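Long-range contacts in integral membrane indolylacetylinositol arabinosyltransferase EmbB (Mycolicibacterium smegmatis MC2 155, PDB 7BVC), which probably polymerises arabinose into the arabinan of the cell-wall arabinogalactan, acting as a membrane-embedded arabinosyltransferase of the emb family: residues B[262-267]-B[365-370]; B[353-358]-B[401-406]; B[527-532]-B[580-585]; B[541-546]-B[556-561]; B[613-618]-B[685-690]. All coordinates share one frame; numbering follows the deposited sequence.

How the contacts relate
All five contacts lie in the helical membrane part of the chain, on the same side of its centre, with centres about 17 to 29 Å apart. Contacts 1 and 2 alternate along the chain and touch through the salt bridge from Asp-266 to Arg-353 and through Met-370 on Leu-356. Both close before contact 3 opens; contact 4 falls between the segments of contact 3, sharing helix 527-545, and contact 5 comes last. Contact 2 reaches contact 4 through Glu-406 and Arg-559, and contact 1 meets contact 5 where Ala-368 packs on Ala-689. The set thus ties the GT-C-type helices together, from the ethambutol pocket near contact 3 to cardiolipin at contacts 4 and 5.

Contact 1: B[262-267]-B[365-370]; sequences VTAVDG and GSRAAM
The guanidinium of Arg-367 has the methyl CG2 of Thr-263 over one face, 4.3 Å from NH2, while CB of Ala-264 approaches NH1 obliquely at 4.2 Å. No hydrogen bond joins the two segments, so the arginine lies against aliphatic groups without a polar partner across this contact. Its CG is anti to the backbone N and the chain then bends at chi2 and chi3, which carries the charged tip to the start of helix 264-279. Met-370 buries the most area here. Its flexible, twice-bent chain crosses Thr-263 at about a right angle, and its terminal CE stops 3.9 Å from OG1 of Thr-263. Val-265 points toward the facing helix; its CG1 lies 3.8 Å from the carbonyl O of Met-370, and its CG2 is 4.3 Å from CB of the same residue. Trp-348 of helix 342-355 packs on both Val-265 and Met-370. The hydroxyl of Thr-263 gives a weak hydrogen bond to OD2 of Asp-266, the carboxylate that also pairs with Arg-353. Two predicted transmembrane helices therefore meet near their first turns by dispersion forces, with the valine buried and the long arginine at the exposed margin, where its charge can probably stay hydrated.

Contact 2: B[353-358]-B[401-406]; sequences REVLPR and TYVLIE
The C-terminal part of helix 342-355 and the residues after it pack on helix 391-411 in the membrane region of this GT-C-type enzyme, near a bound 4'-phosphopantetheine, joining an apolar patch to an ion pair whose glutamate is buried. Val-355 supplies the patch: its CG1 stands anti to the backbone N (chi1 177°), CG2 meets the edge of the Tyr-402 ring, 3.9 Å from CE2, and CG1 is also close to CE2. The same CG2 touches CG2 of Val-403 at 4.2 Å, and CB of Glu-354 packs on that valine methyl too. The short, branched valines present methyls to each other and to the ring without a long chain between the helices. The carboxylate of Glu-354 turns to other partners, accepting a hydrogen bond from Trp-259 and pairing with Arg-258. Farther along the segment, Arg-358 bends at chi2 and crosses Glu-406 obliquely, setting its NE 3.0 Å from OE1. The hydrogen bond within this salt bridge is weak, bent to 126° at the hydrogen; the guanidinium and carboxylate planes stand 75° apart. Glu-406, also bent at chi2, lays its CG over one face of the Tyr-402 ring. Its OE2 forms a second salt bridge, with Arg-559, while NH1 of Arg-358 pairs with an acidic side chain of a neighbouring protein chain. With an arginine at each carboxylate oxygen, the buried Glu-406 probably remains ionised.

Contact 3: B[527-532]-B[580-585]; sequences VAFVFT and HHFGLF
Packing is closest where the start of helix 527-545 meets the 3-10 segment 580-584. Ala-528 points its methyl at that segment, and CB comes 3.8 Å from the carbonyl O of Phe-582; a residue this small lets the two backbones approach to 6.5 Å between the CA atoms of Ala-528 and Phe-582. Phe-585 adds its CB 4.2 Å from the carbonyl O of Ala-528, and the same CB lies equally far from OG1 of Thr-532. Looser by comparison is the aromatic pair beside it. The rings of Phe-529 and Phe-582 are nearly parallel, 26° apart, but slid so that they barely overlap, with centroids 5.2 Å apart; CG of Phe-529 lies over one face of Phe-582. Phe-529, its CG anti to the backbone N, is also the partly exposed member, with Tyr-511 meeting its ring and cardiolipin about 8 Å from its side chain. Two residues before Phe-582, His-580 touches bound ethambutol. No hydrogen bond crosses the contact. Instead OG1 of Thr-532 donates 2.7 Å back to the carbonyl O of Ala-528, approaching from above the carbonyl plane, so that this buried hydroxyl is satisfied by its own helix and can face an apolar neighbour.

Contact 4: B[541-546]-B[556-561]; sequences FMMLRR and PAWRLM
Met-543 and Trp-558 slide past each other in opposite directions, the thioether chain running over the indole face. Both side chains leave the backbone with CG anti to the carbonyl carbon. Met-543 then bends at chi2 and chi3, which folds its methyl back over the five-membered ring: CE lies 4.2 Å from that ring's centroid and 27° off the normal, a CH-pi contact. Nearer the backbone, CB of Met-543 sits 3.8 Å from CZ2 of the six-membered ring. CD2 of Leu-544 lies near the indole plane and meets CH2 at the edge. Met-561 crosses Met-543 obliquely and brings its CE 3.6 Å from CG of Met-543, also lying over a face of the indole near the rim. Ala-557, with only a methyl to offer, receives CE of Met-543 at 3.8 Å. The two helix segments run in opposing senses but well inclined, 140° between their directions, with axes no closer than 12.0 Å, and the long methionines and broad tryptophan are well suited to span that separation. Leu-599 of helix 586-599 also packs on Met-543. One cardiolipin touches Trp-558, and Arg-545 pairs its charge with an oxygen of another. The interface between the helices thus rests on dispersion and CH-pi attraction, with a polarisable methionine set against an indole whose place also borders lipid.

Contact 5: B[613-618]-B[685-690]; sequences AFLSLV and RLTAAP
Leu-615 sends its side chain from helix 608-625 straight at the bend between helices 682-686 and 690-712. The bond to CB is directed toward the bend, and CG follows anti to the backbone N (chi1 -178°), so the branch is carried outward from the helix. From CG the two methyls part. CD1 turns to Pro-690, ending 4.3 Å from its CB, while CD2 goes instead to Leu-686 and Thr-687, 4.3 Å from CB of Leu-686 and 4.2 Å from CG2 of Thr-687. One forked side chain thereby touches three residues of the opposite segment, a task for which leucine's two-pronged end is well shaped. Phe-614 plays a lesser part beside it: CG of Pro-690 reaches the edge of its ring, 4.4 Å from CD2, while Met-534 and Pro-538 of helix 527-545 pack on the same phenylalanine.

Thr-687, the first residue beyond helix 682-686 to leave helical angles, shows Leu-615 its methyl and uses its hydroxyl for other bonds. OG1 is hydrogen-bonded to the carbonyl O of Val-683, one turn back, and to NH1 of Arg-611. A threonine thus serves both sides, apolar to the leucine and polar to the helix end. Pro-690 offers a compact ring with no N-H to satisfy. Cardiolipin touches Ser-616, on helix 608-625. The contact is plain apolar packing of a predicted transmembrane helix against the loop that links helices 682-686 and 690-712, part of the helical bundle of this membrane enzyme.

Contact 1: B[262-267]-B[365-370]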
# COMPACT_ATOMS: atom_id res chain seq x y z
N VAL B 262 38.85 24.34 17.29
CA VAL B 262 37.80 24.95 16.49
C VAL B 262 38.17 24.80 15.03
O VAL B 262 39.30 25.12 14.63
CB VAL B 262 37.58 26.43 16.85
CG1 VAL B 262 36.54 27.05 15.94
CG2 VAL B 262 37.17 26.56 18.31
N THR B 263 37.23 24.32 14.22
CA THR B 263 37.40 24.15 12.79
C THR B 263 36.33 24.95 12.05
O THR B 263 35.54 25.68 12.66
CB THR B 263 37.34 22.67 12.40
OG1 THR B 263 36.18 22.07 12.98
CG2 THR B 263 38.58 21.94 12.91
N ALA B 264 36.32 24.81 10.73
CA ALA B 264 35.32 25.48 9.91
C ALA B 264 34.03 24.69 9.79
O ALA B 264 33.04 25.22 9.27
CB ALA B 264 35.88 25.75 8.51
N VAL B 265 34.01 23.44 10.25
CA VAL B 265 32.78 22.65 10.21
C VAL B 265 31.88 22.99 11.39
O VAL B 265 30.65 22.91 11.28
CB VAL B 265 33.12 21.15 10.17
CG1 VAL B 265 31.86 20.31 10.08
CG2 VAL B 265 34.06 20.85 9.01
N ASP B 266 32.47 23.36 12.53
CA ASP B 266 31.68 23.69 13.71
C ASP B 266 30.79 24.90 13.46
O ASP B 266 29.60 24.87 13.78
CB ASP B 266 32.60 23.94 14.90
CG ASP B 266 33.24 22.68 15.42
OD1 ASP B 266 32.58 21.62 15.40
OD2 ASP B 266 34.41 22.74 15.85
N GLY B 267 31.36 25.96 12.89
CA GLY B 267 30.56 27.13 12.57
C GLY B 267 29.44 26.81 11.60
O GLY B 267 28.30 27.23 11.78
N GLY B 365 42.06 12.94 11.42
CA GLY B 365 43.14 13.69 10.81
C GLY B 365 42.78 14.14 9.41
O GLY B 365 43.54 14.87 8.77
N SER B 366 41.63 13.69 8.93
CA SER B 366 41.12 14.07 7.62
C SER B 366 40.03 15.12 7.77
O SER B 366 39.19 15.03 8.67
CB SER B 366 40.58 12.85 6.88
OG SER B 366 40.06 13.21 5.62
N ARG B 367 40.05 16.11 6.89
CA ARG B 367 39.04 17.15 6.89
C ARG B 367 37.78 16.73 6.14
O ARG B 367 36.67 17.13 6.51
CB ARG B 367 39.60 18.44 6.30
CG ARG B 367 38.72 19.66 6.49
CD ARG B 367 38.41 19.91 7.96
NE ARG B 367 39.44 20.71 8.62
CZ ARG B 367 39.52 22.03 8.53
NH1 ARG B 367 38.64 22.71 7.81
NH2 ARG B 367 40.48 22.68 9.17
N ALA B 368 37.95 15.93 5.08
CA ALA B 368 36.79 15.43 4.35
C ALA B 368 35.90 14.57 5.24
O ALA B 368 34.68 14.61 5.09
CB ALA B 368 37.25 14.63 3.13
N ALA B 369 36.49 13.81 6.16
CA ALA B 369 35.68 13.00 7.07
C ALA B 369 34.86 13.87 8.01
O ALA B 369 33.68 13.58 8.26
CB ALA B 369 36.58 12.06 7.86
N MET B 370 35.45 14.96 8.52
CA MET B 370 34.70 15.87 9.37
C MET B 370 33.57 16.54 8.60
O MET B 370 32.44 16.66 9.10
CB MET B 370 35.63 16.92 9.97
CG MET B 370 36.32 16.48 11.25
SD MET B 370 35.24 16.53 12.68
CE MET B 370 35.15 18.29 12.98

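Contact 2: B[353-358]-B[401-406]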
# COMPACT_ATOMS: atom_id res chain seq x y z
N ARG B 353 33.88 15.21 18.92
CA ARG B 353 35.01 15.17 19.84
C ARG B 353 35.12 13.90 20.67
O ARG B 353 36.00 13.82 21.53
CB ARG B 353 34.96 16.38 20.78
CG ARG B 353 35.53 17.64 20.15
CD ARG B 353 34.82 18.89 20.63
NE ARG B 353 35.28 20.07 19.90
CZ ARG B 353 34.80 20.45 18.73
NH1 ARG B 353 33.84 19.74 18.14
NH2 ARG B 353 35.28 21.53 18.14
N GLU B 354 34.28 12.90 20.44
CA GLU B 354 34.42 11.64 21.16
C GLU B 354 34.39 10.43 20.25
O GLU B 354 35.09 9.45 20.52
CB GLU B 354 33.31 11.51 22.22
CG GLU B 354 33.37 12.55 23.32
CD GLU B 354 34.60 12.41 24.20
OE1 GLU B 354 35.01 11.26 24.46
OE2 GLU B 354 35.15 13.44 24.63
N VAL B 355 33.60 10.46 19.18
CA VAL B 355 33.41 9.28 18.34
C VAL B 355 34.41 9.25 17.19
O VAL B 355 34.92 8.18 16.84
CB VAL B 355 31.96 9.25 17.82
CG1 VAL B 355 31.75 8.08 16.88
CG2 VAL B 355 30.99 9.17 18.98
N LEU B 356 34.72 10.39 16.59
CA LEU B 356 35.65 10.42 15.47
C LEU B 356 37.10 10.23 15.92
O LEU B 356 37.83 9.48 15.27
CB LEU B 356 35.50 11.71 14.67
CG LEU B 356 34.19 11.89 13.90
CD1 LEU B 356 34.32 13.01 12.89
CD2 LEU B 356 33.77 10.60 13.23
N PRO B 357 37.57 10.88 16.99
CA PRO B 357 38.92 10.59 17.47
C PRO B 357 39.09 9.18 18.00
O PRO B 357 40.23 8.71 18.13
CB PRO B 357 39.14 11.62 18.58
CG PRO B 357 38.22 12.72 18.24
CD PRO B 357 37.00 12.05 17.70
N ARG B 358 38.00 8.48 18.31
CA ARG B 358 38.10 7.11 18.81
C ARG B 358 38.33 6.11 17.68
O ARG B 358 38.90 5.04 17.92
CB ARG B 358 36.83 6.75 19.58
CG ARG B 358 36.88 5.41 20.29
CD ARG B 358 37.75 5.47 21.53
NE ARG B 358 37.64 4.25 22.32
CZ ARG B 358 38.61 3.34 22.43
NH1 ARG B 358 39.75 3.51 21.78
NH2 ARG B 358 38.43 2.27 23.18
N THR B 401 25.09 6.65 25.42
CA THR B 401 25.37 5.29 25.88
C THR B 401 26.64 4.74 25.23
O THR B 401 27.50 4.17 25.92
CB THR B 401 24.18 4.38 25.57
OG1 THR B 401 23.02 4.88 26.25
CG2 THR B 401 24.46 2.96 26.04
N TYR B 402 26.77 4.90 23.92
CA TYR B 402 27.97 4.46 23.22
C TYR B 402 29.21 5.17 23.74
O TYR B 402 30.26 4.55 23.95
CB TYR B 402 27.80 4.69 21.71
CG TYR B 402 29.05 4.47 20.89
CD1 TYR B 402 29.43 3.20 20.49
CD2 TYR B 402 29.84 5.54 20.49
CE1 TYR B 402 30.57 2.99 19.73
CE2 TYR B 402 30.97 5.35 19.73
CZ TYR B 402 31.33 4.07 19.36
OH TYR B 402 32.46 3.87 18.60
N VAL B 403 29.12 6.49 23.95
CA VAL B 403 30.27 7.25 24.44
C VAL B 403 30.68 6.75 25.82
O VAL B 403 31.88 6.59 26.11
CB VAL B 403 29.95 8.75 24.44
CG1 VAL B 403 31.03 9.52 25.19
CG2 VAL B 403 29.83 9.26 23.02
N LEU B 404 29.71 6.49 26.70
CA LEU B 404 30.03 6.04 28.05
C LEU B 404 30.64 4.64 28.04
O LEU B 404 31.56 4.36 28.80
CB LEU B 404 28.78 6.08 28.93
CG LEU B 404 28.34 7.47 29.39
CD1 LEU B 404 27.04 7.38 30.18
CD2 LEU B 404 29.42 8.12 30.23
N ILE B 405 30.13 3.76 27.18
CA ILE B 405 30.69 2.42 27.10
C ILE B 405 32.11 2.46 26.55
O ILE B 405 33.00 1.73 27.03
CB ILE B 405 29.78 1.50 26.27
CG1 ILE B 405 28.68 0.93 27.16
CG2 ILE B 405 30.57 0.39 25.61
CD1 ILE B 405 27.72 0.05 26.43
N GLU B 406 32.37 3.32 25.57
CA GLU B 406 33.73 3.46 25.07
C GLU B 406 34.66 4.04 26.13
O GLU B 406 35.82 3.64 26.22
CB GLU B 406 33.75 4.32 23.81
CG GLU B 406 33.08 3.68 22.62
CD GLU B 406 33.92 2.58 21.99
OE1 GLU B 406 35.13 2.53 22.26
OE2 GLU B 406 33.35 1.76 21.23

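Contact 3: B[527-532]-B[580-585]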
# COMPACT_ATOMS: atom_id res chain seq x y z
N VAL B 527 17.16 10.82 2.56
CA VAL B 527 18.59 10.96 2.81
C VAL B 527 18.99 10.18 4.05
O VAL B 527 19.97 9.42 4.03
CB VAL B 527 18.96 12.45 2.93
CG1 VAL B 527 20.47 12.63 2.97
CG2 VAL B 527 18.35 13.24 1.79
N ALA B 528 18.22 10.32 5.13
CA ALA B 528 18.59 9.74 6.42
C ALA B 528 18.84 8.24 6.32
O ALA B 528 19.64 7.69 7.08
CB ALA B 528 17.51 10.02 7.45
N PHE B 529 18.18 7.56 5.38
CA PHE B 529 18.37 6.12 5.22
C PHE B 529 19.32 5.77 4.08
O PHE B 529 20.12 4.83 4.23
CB PHE B 529 17.02 5.43 4.98
CG PHE B 529 17.11 3.94 4.95
CD1 PHE B 529 17.47 3.23 6.08
CD2 PHE B 529 16.85 3.24 3.78
CE1 PHE B 529 17.56 1.85 6.05
CE2 PHE B 529 16.94 1.87 3.75
CZ PHE B 529 17.29 1.17 4.89
N VAL B 530 19.26 6.48 2.95
CA VAL B 530 20.12 6.09 1.84
C VAL B 530 21.57 6.43 2.13
O VAL B 530 22.48 5.64 1.83
CB VAL B 530 19.62 6.72 0.52
CG1 VAL B 530 18.18 6.31 0.25
CG2 VAL B 530 19.75 8.22 0.54
N PHE B 531 21.83 7.60 2.73
CA PHE B 531 23.21 7.96 3.04
C PHE B 531 23.75 7.19 4.23
O PHE B 531 24.92 7.37 4.59
CB PHE B 531 23.31 9.46 3.30
CG PHE B 531 23.49 10.27 2.05
CD1 PHE B 531 22.43 10.46 1.18
CD2 PHE B 531 24.71 10.85 1.76
CE1 PHE B 531 22.59 11.21 0.03
CE2 PHE B 531 24.87 11.60 0.61
CZ PHE B 531 23.81 11.78 -0.26
N THR B 532 22.94 6.34 4.86
CA THR B 532 23.40 5.40 5.86
C THR B 532 23.69 4.03 5.26
O THR B 532 24.75 3.46 5.50
CB THR B 532 22.36 5.26 6.99
OG1 THR B 532 22.01 6.56 7.47
CG2 THR B 532 22.93 4.44 8.13
N HIS B 580 8.77 8.26 10.25
CA HIS B 580 9.38 9.13 11.25
C HIS B 580 10.44 8.43 12.08
O HIS B 580 11.29 9.09 12.68
CB HIS B 580 8.31 9.70 12.19
CG HIS B 580 7.00 9.96 11.52
ND1 HIS B 580 6.79 11.03 10.67
CD2 HIS B 580 5.82 9.31 11.58
CE1 HIS B 580 5.54 11.02 10.24
NE2 HIS B 580 4.93 9.98 10.77
N HIS B 581 10.42 7.10 12.12
CA HIS B 581 11.38 6.32 12.89
C HIS B 581 12.75 6.24 12.22
O HIS B 581 13.61 5.49 12.69
CB HIS B 581 10.85 4.91 13.13
CG HIS B 581 9.58 4.87 13.93
ND1 HIS B 581 8.87 3.71 14.14
CD2 HIS B 581 8.91 5.85 14.57
CE1 HIS B 581 7.80 3.98 14.87
NE2 HIS B 581 7.80 5.27 15.15
N PHE B 582 12.97 6.98 11.13
CA PHE B 582 14.27 7.03 10.48
C PHE B 582 15.14 8.16 11.02
O PHE B 582 16.31 8.26 10.62
CB PHE B 582 14.11 7.18 8.97
CG PHE B 582 13.71 5.91 8.28
CD1 PHE B 582 14.25 4.70 8.66
CD2 PHE B 582 12.79 5.93 7.25
CE1 PHE B 582 13.89 3.53 8.03
CE2 PHE B 582 12.42 4.76 6.61
CZ PHE B 582 12.97 3.56 7.00
N GLY B 583 14.61 9.01 11.89
CA GLY B 583 15.42 10.02 12.53
C GLY B 583 16.34 9.48 13.61
O GLY B 583 17.16 10.24 14.14
N LEU B 584 16.21 8.20 13.94
CA LEU B 584 17.09 7.58 14.93
C LEU B 584 18.51 7.42 14.41
O LEU B 584 19.43 7.23 15.22
CB LEU B 584 16.53 6.22 15.34
CG LEU B 584 15.17 6.24 16.03
CD1 LEU B 584 14.67 4.83 16.24
CD2 LEU B 584 15.26 6.98 17.34
N PHE B 585 18.71 7.48 13.10
CA PHE B 585 20.02 7.28 12.50
C PHE B 585 20.81 8.57 12.37
O PHE B 585 21.90 8.54 11.79
CB PHE B 585 19.86 6.64 11.11
CG PHE B 585 19.31 5.25 11.14
CD1 PHE B 585 20.03 4.22 11.73
CD2 PHE B 585 18.07 4.97 10.59
CE1 PHE B 585 19.52 2.94 11.76
CE2 PHE B 585 17.56 3.69 10.62
CZ PHE B 585 18.28 2.67 11.21

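Contact 4: B[541-546]-B[556-561]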
# COMPACT_ATOMS: atom_id res chain seq x y z
N PHE B 541 31.84 -4.69 3.37
CA PHE B 541 32.52 -5.58 2.44
C PHE B 541 34.00 -5.28 2.31
O PHE B 541 34.78 -6.17 1.95
CB PHE B 541 31.84 -5.52 1.07
CG PHE B 541 30.55 -6.29 1.00
CD1 PHE B 541 30.45 -7.55 1.57
CD2 PHE B 541 29.44 -5.75 0.39
CE1 PHE B 541 29.27 -8.25 1.51
CE2 PHE B 541 28.26 -6.45 0.33
CZ PHE B 541 28.17 -7.70 0.89
N MET B 542 34.42 -4.04 2.58
CA MET B 542 35.83 -3.71 2.53
C MET B 542 36.56 -4.08 3.82
O MET B 542 37.72 -4.49 3.77
CB MET B 542 36.01 -2.22 2.24
CG MET B 542 37.45 -1.80 2.05
SD MET B 542 37.62 -0.34 1.02
CE MET B 542 39.35 -0.46 0.58
N MET B 543 35.89 -3.95 4.97
CA MET B 543 36.48 -4.40 6.22
C MET B 543 36.55 -5.92 6.31
O MET B 543 37.36 -6.44 7.08
CB MET B 543 35.67 -3.86 7.41
CG MET B 543 35.87 -2.38 7.67
SD MET B 543 37.46 -2.02 8.42
CE MET B 543 37.08 -2.21 10.15
N LEU B 544 35.72 -6.63 5.55
CA LEU B 544 35.81 -8.09 5.53
C LEU B 544 37.11 -8.56 4.90
O LEU B 544 37.82 -9.40 5.46
CB LEU B 544 34.60 -8.68 4.81
CG LEU B 544 33.41 -9.07 5.68
CD1 LEU B 544 32.36 -9.78 4.85
CD2 LEU B 544 33.86 -9.93 6.84
N ARG B 545 37.43 -8.04 3.71
CA ARG B 545 38.62 -8.51 2.99
C ARG B 545 39.90 -7.99 3.64
O ARG B 545 40.82 -8.77 3.92
CB ARG B 545 38.55 -8.08 1.53
CG ARG B 545 39.91 -8.06 0.85
CD ARG B 545 39.78 -7.93 -0.66
NE ARG B 545 39.25 -9.14 -1.27
CZ ARG B 545 39.09 -9.31 -2.57
NH1 ARG B 545 38.60 -10.45 -3.04
NH2 ARG B 545 39.43 -8.34 -3.41
N ARG B 546 39.98 -6.69 3.87
CA ARG B 546 41.16 -6.08 4.46
C ARG B 546 41.12 -6.19 5.98
O ARG B 546 40.06 -6.19 6.59
CB ARG B 546 41.27 -4.61 4.05
CG ARG B 546 41.80 -4.38 2.65
CD ARG B 546 41.46 -2.98 2.18
NE ARG B 546 42.32 -2.51 1.11
CZ ARG B 546 43.46 -1.86 1.30
NH1 ARG B 546 43.88 -1.60 2.53
NH2 ARG B 546 44.18 -1.46 0.27
N PRO B 556 36.62 -0.29 17.65
CA PRO B 556 35.64 0.80 17.54
C PRO B 556 35.00 0.90 16.16
O PRO B 556 33.90 1.45 16.06
CB PRO B 556 36.47 2.05 17.86
CG PRO B 556 37.60 1.55 18.68
CD PRO B 556 37.92 0.18 18.17
N ALA B 557 35.65 0.40 15.11
CA ALA B 557 35.05 0.44 13.79
C ALA B 557 34.06 -0.69 13.57
O ALA B 557 33.08 -0.51 12.83
CB ALA B 557 36.14 0.39 12.71
N TRP B 558 34.28 -1.84 14.20
CA TRP B 558 33.33 -2.94 14.09
C TRP B 558 32.13 -2.74 15.01
O TRP B 558 31.02 -3.14 14.66
CB TRP B 558 34.01 -4.27 14.41
CG TRP B 558 34.78 -4.85 13.26
CD1 TRP B 558 36.13 -4.87 13.10
CD2 TRP B 558 34.23 -5.50 12.10
NE1 TRP B 558 36.46 -5.50 11.93
CE2 TRP B 558 35.31 -5.89 11.29
CE3 TRP B 558 32.93 -5.79 11.68
CZ2 TRP B 558 35.14 -6.56 10.08
CZ3 TRP B 558 32.76 -6.45 10.48
CH2 TRP B 558 33.86 -6.83 9.69
N ARG B 559 32.34 -2.12 16.18
CA ARG B 559 31.23 -1.89 17.09
C ARG B 559 30.19 -0.95 16.50
O ARG B 559 29.00 -1.10 16.76
CB ARG B 559 31.74 -1.34 18.42
CG ARG B 559 32.41 -2.39 19.30
CD ARG B 559 33.04 -1.76 20.53
NE ARG B 559 34.34 -2.35 20.83
CZ ARG B 559 35.35 -1.69 21.37
NH1 ARG B 559 35.22 -0.40 21.67
NH2 ARG B 559 36.50 -2.31 21.62
N LEU B 560 30.63 0.02 15.69
CA LEU B 560 29.68 0.95 15.08
C LEU B 560 28.78 0.25 14.07
O LEU B 560 27.56 0.45 14.06
CB LEU B 560 30.45 2.10 14.42
CG LEU B 560 29.63 3.25 13.85
CD1 LEU B 560 29.01 4.06 14.98
CD2 LEU B 560 30.49 4.13 12.97
N MET B 561 29.37 -0.58 13.21
CA MET B 561 28.57 -1.36 12.27
C MET B 561 27.65 -2.33 13.00
O MET B 561 26.50 -2.54 12.60
CB MET B 561 29.48 -2.10 11.29
CG MET B 561 30.35 -1.20 10.44
SD MET B 561 31.21 -2.08 9.13
CE MET B 561 32.89 -2.02 9.74

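Contact 5: B[613-618]-B[685-690]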
# COMPACT_ATOMS: atom_id res chain seq x y z
N ALA B 613 33.42 2.74 -9.58
CA ALA B 613 32.18 2.04 -9.24
C ALA B 613 31.50 2.67 -8.04
O ALA B 613 30.26 2.77 -7.99
CB ALA B 613 32.47 0.56 -8.98
N PHE B 614 32.28 3.12 -7.05
CA PHE B 614 31.67 3.79 -5.91
C PHE B 614 31.06 5.13 -6.31
O PHE B 614 29.99 5.50 -5.82
CB PHE B 614 32.69 3.99 -4.79
CG PHE B 614 32.07 4.41 -3.49
CD1 PHE B 614 31.33 3.52 -2.74
CD2 PHE B 614 32.21 5.71 -3.03
CE1 PHE B 614 30.75 3.90 -1.55
CE2 PHE B 614 31.64 6.10 -1.84
CZ PHE B 614 30.91 5.19 -1.10
N LEU B 615 31.73 5.87 -7.20
CA LEU B 615 31.14 7.10 -7.72
C LEU B 615 29.83 6.82 -8.45
O LEU B 615 28.85 7.57 -8.31
CB LEU B 615 32.13 7.79 -8.66
CG LEU B 615 31.69 9.12 -9.26
CD1 LEU B 615 31.40 10.13 -8.17
CD2 LEU B 615 32.75 9.65 -10.21
N SER B 616 29.79 5.74 -9.24
CA SER B 616 28.56 5.34 -9.90
C SER B 616 27.46 5.05 -8.89
O SER B 616 26.31 5.46 -9.09
CB SER B 616 28.81 4.11 -10.77
OG SER B 616 27.62 3.67 -11.39
N LEU B 617 27.79 4.35 -7.81
CA LEU B 617 26.79 4.05 -6.78
C LEU B 617 26.27 5.33 -6.12
O LEU B 617 25.07 5.45 -5.83
CB LEU B 617 27.38 3.11 -5.74
CG LEU B 617 26.53 2.83 -4.50
CD1 LEU B 617 25.19 2.23 -4.90
CD2 LEU B 617 27.26 1.90 -3.55
N VAL B 618 27.16 6.29 -5.89
CA VAL B 618 26.75 7.56 -5.28
C VAL B 618 25.78 8.30 -6.20
O VAL B 618 24.74 8.80 -5.76
CB VAL B 618 27.98 8.42 -4.94
CG1 VAL B 618 27.56 9.85 -4.66
CG2 VAL B 618 28.72 7.83 -3.76
N ARG B 685 40.96 12.96 -9.64
CA ARG B 685 40.30 14.23 -9.41
C ARG B 685 38.82 14.04 -9.08
O ARG B 685 38.28 14.73 -8.20
CB ARG B 685 40.45 15.13 -10.63
CG ARG B 685 41.87 15.59 -10.90
CD ARG B 685 41.96 16.37 -12.21
NE ARG B 685 43.34 16.62 -12.61
CZ ARG B 685 43.71 16.94 -13.84
NH1 ARG B 685 42.81 17.05 -14.80
NH2 ARG B 685 44.99 17.15 -14.11
N LEU B 686 38.15 13.11 -9.77
CA LEU B 686 36.71 12.97 -9.60
C LEU B 686 36.34 12.24 -8.31
O LEU B 686 35.24 12.46 -7.78
CB LEU B 686 36.11 12.24 -10.80
CG LEU B 686 36.21 12.94 -12.16
CD1 LEU B 686 35.79 12.00 -13.27
CD2 LEU B 686 35.37 14.20 -12.17
N THR B 687 37.21 11.39 -7.79
CA THR B 687 36.87 10.49 -6.69
C THR B 687 37.58 10.86 -5.40
O THR B 687 38.08 10.00 -4.68
CB THR B 687 37.17 9.04 -7.06
OG1 THR B 687 38.57 8.89 -7.30
CG2 THR B 687 36.40 8.65 -8.31
N ALA B 688 37.65 12.15 -5.09
CA ALA B 688 38.18 12.64 -3.82
C ALA B 688 37.01 13.22 -3.03
O ALA B 688 36.52 14.30 -3.34
CB ALA B 688 39.27 13.68 -4.05
N ALA B 689 36.57 12.48 -2.01
CA ALA B 689 35.48 12.87 -1.12
C ALA B 689 34.19 13.14 -1.89
O ALA B 689 33.77 14.30 -2.00
CB ALA B 689 35.87 14.10 -0.30
N PRO B 690 33.55 12.12 -2.46
CA PRO B 690 32.28 12.35 -3.17
C PRO B 690 31.09 12.45 -2.23
O PRO B 690 30.09 13.10 -2.55
CB PRO B 690 32.17 11.13 -4.08
CG PRO B 690 32.88 10.05 -3.34
CD PRO B 690 33.98 10.71 -2.54